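Local atomic coordinates of crossover junction endodeoxyribonuclease Hjc (Sulfolobus solfataricus, PDB entry 4TKD), a protein that resolves Holliday junctions formed during genetic recombination, using magnesium to cut four-way DNA with paired nicks in opposing strands. Residues C[15-29]-C[42-56]. Sequence-based numbering, arbitrary orientation.
Sequences IVSRLRDKGFAVVRA and DIIALKNGVIILIEM
K47 NZ donates to the backbone oxygen K22 O at 2.7 Å, just where helix 10-21 has ended; the C=O...N angle of 165° means the ammonium meets the carbonyl almost end-on. The lysine gets there by staying extended beyond CG, which is itself anti to the backbone N (chi1 -168°). On the way its CB lies over one face of the F24 ring, 3.8 Å from the centroid and 19° off the normal, a CH-pi contact, while L19 CD2 lies on the opposite face, toward the rim. With an alanine here the CB over the ring would remain, but K22 O would probably lose its ammonium donor and G23 O the methylene CG that lies against it. G23, at positive phi, is the C' residue of a Schellman motif, with F24 N bonded to L19 O.

From there strand 25-28 runs antiparallel to 43-47. A25 and L46 exchange two backbone hydrogen bonds, as do V27 and I44; beyond the last bridge, A29 N gives D42 O a more bent bond from above the carbonyl plane. On the helix-facing side, L19 CD1 touches A45 CB at 3.8 Å, and V26 CG1 meets I43 CG2 at 3.6 Å. I15 CD1 reaches M56 SD tip to tip, 3.7 Å away. A classic bulge sets D42 and I43 opposite I54; D42 and E55 are inferred magnesium ligands with E12.

Thus helix 10-21 packs across one face of the PDDEXK-type sheet, strand 25-28 forms its edge within the chain, and I44 on the other face touches F77 of helix 68-81.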
loop_
_atom_site.group_PDB
_atom_site.type_symbol
_atom_site.label_atom_id
_atom_site.label_comp_id
_atom_site.label_asym_id
_atom_site.label_seq_id
_atom_site.Cartn_x
_atom_site.Cartn_y
_atom_site.Cartn_z
ATOM N N ILE C 15 -12.883 -3.185 -20.588
ATOM C CA ILE C 15 -12.270 -3.359 -19.264
ATOM C C ILE C 15 -13.277 -4.051 -18.328
ATOM O O ILE C 15 -12.925 -5.026 -17.658
ATOM C CB ILE C 15 -11.718 -2.015 -18.692
ATOM C CG1 ILE C 15 -10.540 -1.485 -19.543
ATOM C CG2 ILE C 15 -11.301 -2.175 -17.219
ATOM C CD1 ILE C 15 -10.044 -0.036 -19.228
ATOM N N VAL C 16 -14.532 -3.554 -18.305
ATOM C CA VAL C 16 -15.627 -4.082 -17.471
ATOM C C VAL C 16 -15.888 -5.560 -17.780
ATOM O O VAL C 16 -15.959 -6.382 -16.859
ATOM C CB VAL C 16 -16.912 -3.208 -17.569
ATOM C CG1 VAL C 16 -18.120 -3.906 -16.959
ATOM C CG2 VAL C 16 -16.704 -1.843 -16.904
ATOM N N SER C 17 -15.934 -5.903 -19.085
ATOM C CA SER C 17 -16.183 -7.261 -19.566
ATOM C C SER C 17 -15.071 -8.232 -19.178
ATOM O O SER C 17 -15.369 -9.346 -18.765
ATOM C CB SER C 17 -16.408 -7.260 -21.076
ATOM O OG SER C 17 -16.710 -8.569 -21.531
ATOM N N ARG C 18 -13.802 -7.828 -19.321
ATOM C CA ARG C 18 -12.662 -8.667 -18.972
ATOM C C ARG C 18 -12.526 -8.867 -17.462
ATOM O O ARG C 18 -12.274 -9.997 -17.037
ATOM C CB ARG C 18 -11.374 -8.160 -19.632
ATOM C CG ARG C 18 -11.051 -8.965 -20.896
ATOM C CD ARG C 18 -9.857 -9.890 -20.709
ATOM N NE ARG C 18 -10.111 -10.979 -19.761
ATOM C CZ ARG C 18 -10.418 -12.225 -20.107
ATOM N NH1 ARG C 18 -10.618 -13.147 -19.175
ATOM N NH2 ARG C 18 -10.521 -12.562 -21.389
ATOM N N LEU C 19 -12.784 -7.805 -16.649
ATOM C CA LEU C 19 -12.795 -7.944 -15.182
ATOM C C LEU C 19 -13.904 -8.898 -14.740
ATOM O O LEU C 19 -13.675 -9.759 -13.876
ATOM C CB LEU C 19 -12.902 -6.585 -14.470
ATOM C CG LEU C 19 -11.633 -5.723 -14.526
ATOM C CD1 LEU C 19 -11.916 -4.315 -14.081
ATOM C CD2 LEU C 19 -10.489 -6.355 -13.705
ATOM N N ARG C 20 -15.076 -8.808 -15.394
ATOM C CA ARG C 20 -16.185 -9.736 -15.143
ATOM C C ARG C 20 -15.796 -11.181 -15.506
ATOM O O ARG C 20 -16.049 -12.086 -14.708
ATOM C CB ARG C 20 -17.474 -9.287 -15.848
ATOM C CG ARG C 20 -18.188 -8.189 -15.065
ATOM C CD ARG C 20 -19.474 -7.729 -15.709
ATOM N NE ARG C 20 -20.083 -6.651 -14.922
ATOM C CZ ARG C 20 -20.818 -5.664 -15.430
ATOM N NH1 ARG C 20 -21.061 -5.613 -16.732
ATOM N NH2 ARG C 20 -21.296 -4.709 -14.639
ATOM N N ASP C 21 -15.072 -11.382 -16.633
ATOM C CA ASP C 21 -14.589 -12.712 -17.050
ATOM C C ASP C 21 -13.637 -13.301 -16.004
ATOM O O ASP C 21 -13.551 -14.517 -15.877
ATOM C CB ASP C 21 -13.866 -12.649 -18.410
ATOM C CG ASP C 21 -14.723 -12.341 -19.631
ATOM O OD1 ASP C 21 -15.970 -12.452 -19.532
ATOM O OD2 ASP C 21 -14.143 -12.004 -20.696
ATOM N N LYS C 22 -12.937 -12.436 -15.252
ATOM C CA LYS C 22 -11.994 -12.854 -14.211
ATOM C C LYS C 22 -12.650 -13.066 -12.830
ATOM O O LYS C 22 -11.941 -13.288 -11.854
ATOM C CB LYS C 22 -10.790 -11.890 -14.114
ATOM C CG LYS C 22 -10.010 -11.663 -15.411
ATOM C CD LYS C 22 -9.071 -12.765 -15.780
ATOM C CE LYS C 22 -8.123 -12.260 -16.849
ATOM N NZ LYS C 22 -7.679 -13.361 -17.748
ATOM N N GLY C 23 -13.986 -13.021 -12.758
ATOM C CA GLY C 23 -14.723 -13.244 -11.515
ATOM C C GLY C 23 -14.943 -12.034 -10.621
ATOM O O GLY C 23 -15.248 -12.196 -9.436
ATOM N N PHE C 24 -14.821 -10.814 -11.173
ATOM C CA PHE C 24 -15.041 -9.581 -10.417
ATOM C C PHE C 24 -16.481 -9.116 -10.518
ATOM O O PHE C 24 -17.088 -9.234 -11.585
ATOM C CB PHE C 24 -14.125 -8.439 -10.934
ATOM C CG PHE C 24 -12.671 -8.496 -10.523
ATOM C CD1 PHE C 24 -11.782 -9.346 -11.162
ATOM C CD2 PHE C 24 -12.184 -7.679 -9.516
ATOM C CE1 PHE C 24 -10.438 -9.392 -10.788
ATOM C CE2 PHE C 24 -10.845 -7.747 -9.119
ATOM C CZ PHE C 24 -9.980 -8.607 -9.759
ATOM N N ALA C 25 -16.994 -8.520 -9.415
ATOM C CA ALA C 25 -18.287 -7.832 -9.326
ATOM C C ALA C 25 -17.889 -6.410 -9.721
ATOM O O ALA C 25 -17.017 -5.807 -9.081
ATOM C CB ALA C 25 -18.826 -7.851 -7.897
ATOM N N VAL C 26 -18.403 -5.944 -10.864
ATOM C CA VAL C 26 -17.993 -4.667 -11.440
ATOM C C VAL C 26 -19.159 -3.706 -11.576
ATOM O O VAL C 26 -20.239 -4.083 -12.043
ATOM C CB VAL C 26 -17.231 -4.831 -12.794
ATOM C CG1 VAL C 26 -16.604 -3.520 -13.243
ATOM C CG2 VAL C 26 -16.171 -5.925 -12.723
ATOM N N VAL C 27 -18.903 -2.444 -11.206
ATOM C CA VAL C 27 -19.863 -1.363 -11.286
ATOM C C VAL C 27 -19.208 -0.137 -11.934
ATOM O O VAL C 27 -18.023 0.116 -11.730
ATOM C CB VAL C 27 -20.527 -1.071 -9.895
ATOM C CG1 VAL C 27 -19.561 -0.431 -8.914
ATOM C CG2 VAL C 27 -21.769 -0.223 -10.032
ATOM N N ARG C 28 -19.998 0.620 -12.698
ATOM C CA ARG C 28 -19.571 1.861 -13.323
ATOM C C ARG C 28 -19.990 3.028 -12.417
ATOM O O ARG C 28 -20.854 2.872 -11.548
ATOM C CB ARG C 28 -20.210 2.002 -14.703
ATOM C CG ARG C 28 -19.543 1.142 -15.776
ATOM C CD ARG C 28 -20.426 1.040 -17.009
ATOM N NE ARG C 28 -19.823 1.677 -18.183
ATOM C CZ ARG C 28 -19.631 1.076 -19.356
ATOM N NH1 ARG C 28 -19.997 -0.189 -19.530
ATOM N NH2 ARG C 28 -19.079 1.738 -20.364
ATOM N N ALA C 29 -19.393 4.191 -12.597
ATOM C CA ALA C 29 -19.828 5.303 -11.767
ATOM C C ALA C 29 -21.066 5.942 -12.420
ATOM O O ALA C 29 -21.124 6.023 -13.649
ATOM C CB ALA C 29 -18.721 6.320 -11.624
ATOM N N ASP C 42 -14.483 5.780 -12.182
ATOM C CA ASP C 42 -15.266 5.293 -13.333
ATOM C C ASP C 42 -15.638 3.852 -13.229
ATOM O O ASP C 42 -16.754 3.490 -13.596
ATOM C CB ASP C 42 -14.538 5.543 -14.673
ATOM C CG ASP C 42 -14.387 7.016 -14.983
ATOM O OD1 ASP C 42 -15.383 7.758 -14.845
ATOM O OD2 ASP C 42 -13.276 7.428 -15.363
ATOM N N ILE C 43 -14.706 3.024 -12.739
ATOM C CA ILE C 43 -14.913 1.593 -12.600
ATOM C C ILE C 43 -14.490 1.167 -11.217
ATOM O O ILE C 43 -13.379 1.498 -10.765
ATOM C CB ILE C 43 -14.132 0.795 -13.680
ATOM C CG1 ILE C 43 -14.530 1.192 -15.126
ATOM C CG2 ILE C 43 -14.274 -0.726 -13.459
ATOM C CD1 ILE C 43 -13.519 0.729 -16.225
ATOM N N ILE C 44 -15.379 0.419 -10.556
ATOM C CA ILE C 44 -15.112 -0.167 -9.262
ATOM C C ILE C 44 -15.267 -1.658 -9.472
ATOM O O ILE C 44 -16.332 -2.113 -9.881
ATOM C CB ILE C 44 -16.030 0.381 -8.138
ATOM C CG1 ILE C 44 -15.758 1.863 -7.903
ATOM C CG2 ILE C 44 -15.838 -0.406 -6.832
ATOM C CD1 ILE C 44 -16.915 2.595 -7.262
ATOM N N ALA C 45 -14.192 -2.405 -9.252
ATOM C CA ALA C 45 -14.210 -3.851 -9.419
ATOM C C ALA C 45 -13.865 -4.507 -8.098
ATOM O O ALA C 45 -12.906 -4.119 -7.439
ATOM C CB ALA C 45 -13.239 -4.274 -10.505
ATOM N N LEU C 46 -14.686 -5.460 -7.693
ATOM C CA LEU C 46 -14.530 -6.126 -6.408
ATOM C C LEU C 46 -14.482 -7.637 -6.564
ATOM O O LEU C 46 -15.278 -8.208 -7.314
ATOM C CB LEU C 46 -15.696 -5.761 -5.466
ATOM C CG LEU C 46 -16.174 -4.312 -5.428
ATOM C CD1 LEU C 46 -17.584 -4.216 -4.778
ATOM C CD2 LEU C 46 -15.118 -3.387 -4.753
ATOM N N LYS C 47 -13.568 -8.282 -5.840
ATOM C CA LYS C 47 -13.444 -9.734 -5.851
ATOM C C LYS C 47 -12.941 -10.193 -4.508
ATOM O O LYS C 47 -11.802 -9.915 -4.159
ATOM C CB LYS C 47 -12.519 -10.223 -6.985
ATOM C CG LYS C 47 -12.605 -11.722 -7.210
ATOM C CD LYS C 47 -11.646 -12.205 -8.278
ATOM C CE LYS C 47 -11.705 -13.707 -8.385
ATOM N NZ LYS C 47 -10.921 -14.216 -9.536
ATOM N N ASN C 48 -13.809 -10.878 -3.759
ATOM C CA ASN C 48 -13.528 -11.434 -2.447
ATOM C C ASN C 48 -12.605 -10.570 -1.585
ATOM O O ASN C 48 -11.482 -10.972 -1.236
ATOM C CB ASN C 48 -13.051 -12.880 -2.567
ATOM C CG ASN C 48 -13.250 -13.670 -1.298
ATOM O OD1 ASN C 48 -14.242 -13.495 -0.562
ATOM N ND2 ASN C 48 -12.300 -14.558 -1.019
ATOM N N GLY C 49 -13.070 -9.355 -1.321
ATOM C CA GLY C 49 -12.367 -8.384 -0.492
ATOM C C GLY C 49 -11.301 -7.565 -1.196
ATOM O O GLY C 49 -10.704 -6.687 -0.563
ATOM N N VAL C 50 -11.045 -7.816 -2.497
ATOM C CA VAL C 50 -10.054 -7.048 -3.264
ATOM C C VAL C 50 -10.768 -5.930 -4.040
ATOM O O VAL C 50 -11.667 -6.206 -4.837
ATOM C CB VAL C 50 -9.146 -7.919 -4.186
ATOM C CG1 VAL C 50 -8.225 -7.065 -5.061
ATOM C CG2 VAL C 50 -8.375 -8.965 -3.383
ATOM N N ILE C 51 -10.336 -4.671 -3.802
ATOM C CA ILE C 51 -10.919 -3.469 -4.394
ATOM C C ILE C 51 -9.960 -2.868 -5.404
ATOM O O ILE C 51 -8.833 -2.511 -5.064
ATOM C CB ILE C 51 -11.358 -2.439 -3.303
ATOM C CG1 ILE C 51 -12.284 -3.093 -2.229
ATOM C CG2 ILE C 51 -12.050 -1.210 -3.949
ATOM C CD1 ILE C 51 -12.304 -2.409 -0.867
ATOM N N ILE C 52 -10.427 -2.754 -6.655
ATOM C CA ILE C 52 -9.688 -2.154 -7.772
ATOM C C ILE C 52 -10.546 -1.030 -8.287
ATOM O O ILE C 52 -11.756 -1.201 -8.475
ATOM C CB ILE C 52 -9.341 -3.176 -8.884
ATOM C CG1 ILE C 52 -8.363 -4.244 -8.361
ATOM C CG2 ILE C 52 -8.888 -2.477 -10.226
ATOM C CD1 ILE C 52 -8.316 -5.410 -9.172
ATOM N N LEU C 53 -9.928 0.123 -8.452
ATOM C CA LEU C 53 -10.577 1.365 -8.849
ATOM C C LEU C 53 -9.883 1.896 -10.090
ATOM O O LEU C 53 -8.667 2.035 -10.090
ATOM C CB LEU C 53 -10.501 2.406 -7.690
ATOM C CG LEU C 53 -10.984 1.928 -6.314
ATOM C CD1 LEU C 53 -10.578 2.874 -5.237
ATOM C CD2 LEU C 53 -12.479 1.721 -6.305
ATOM N N ILE C 54 -10.651 2.197 -11.133
ATOM C CA ILE C 54 -10.074 2.676 -12.388
ATOM C C ILE C 54 -10.704 3.985 -12.834
ATOM O O ILE C 54 -11.923 4.065 -12.970
ATOM C CB ILE C 54 -10.183 1.552 -13.483
ATOM C CG1 ILE C 54 -9.422 0.268 -13.060
ATOM C CG2 ILE C 54 -9.678 2.044 -14.847
ATOM C CD1 ILE C 54 -9.962 -1.004 -13.643
ATOM N N GLU C 55 -9.866 4.998 -13.082
ATOM C CA GLU C 55 -10.281 6.290 -13.614
ATOM C C GLU C 55 -9.860 6.345 -15.086
ATOM O O GLU C 55 -8.672 6.202 -15.387
ATOM C CB GLU C 55 -9.688 7.469 -12.807
ATOM C CG GLU C 55 -10.342 8.815 -13.125
ATOM C CD GLU C 55 -11.781 9.026 -12.696
ATOM O OE1 GLU C 55 -12.416 8.091 -12.156
ATOM O OE2 GLU C 55 -12.275 10.155 -12.888
ATOM N N MET C 56 -10.839 6.476 -16.000
ATOM C CA MET C 56 -10.592 6.509 -17.442
ATOM C C MET C 56 -10.122 7.872 -17.842
ATOM O O MET C 56 -10.745 8.874 -17.458
ATOM C CB MET C 56 -11.851 6.165 -18.251
ATOM C CG MET C 56 -12.374 4.742 -18.078
ATOM S SD MET C 56 -11.144 3.417 -18.270
ATOM C CE MET C 56 -10.632 3.649 -19.990
#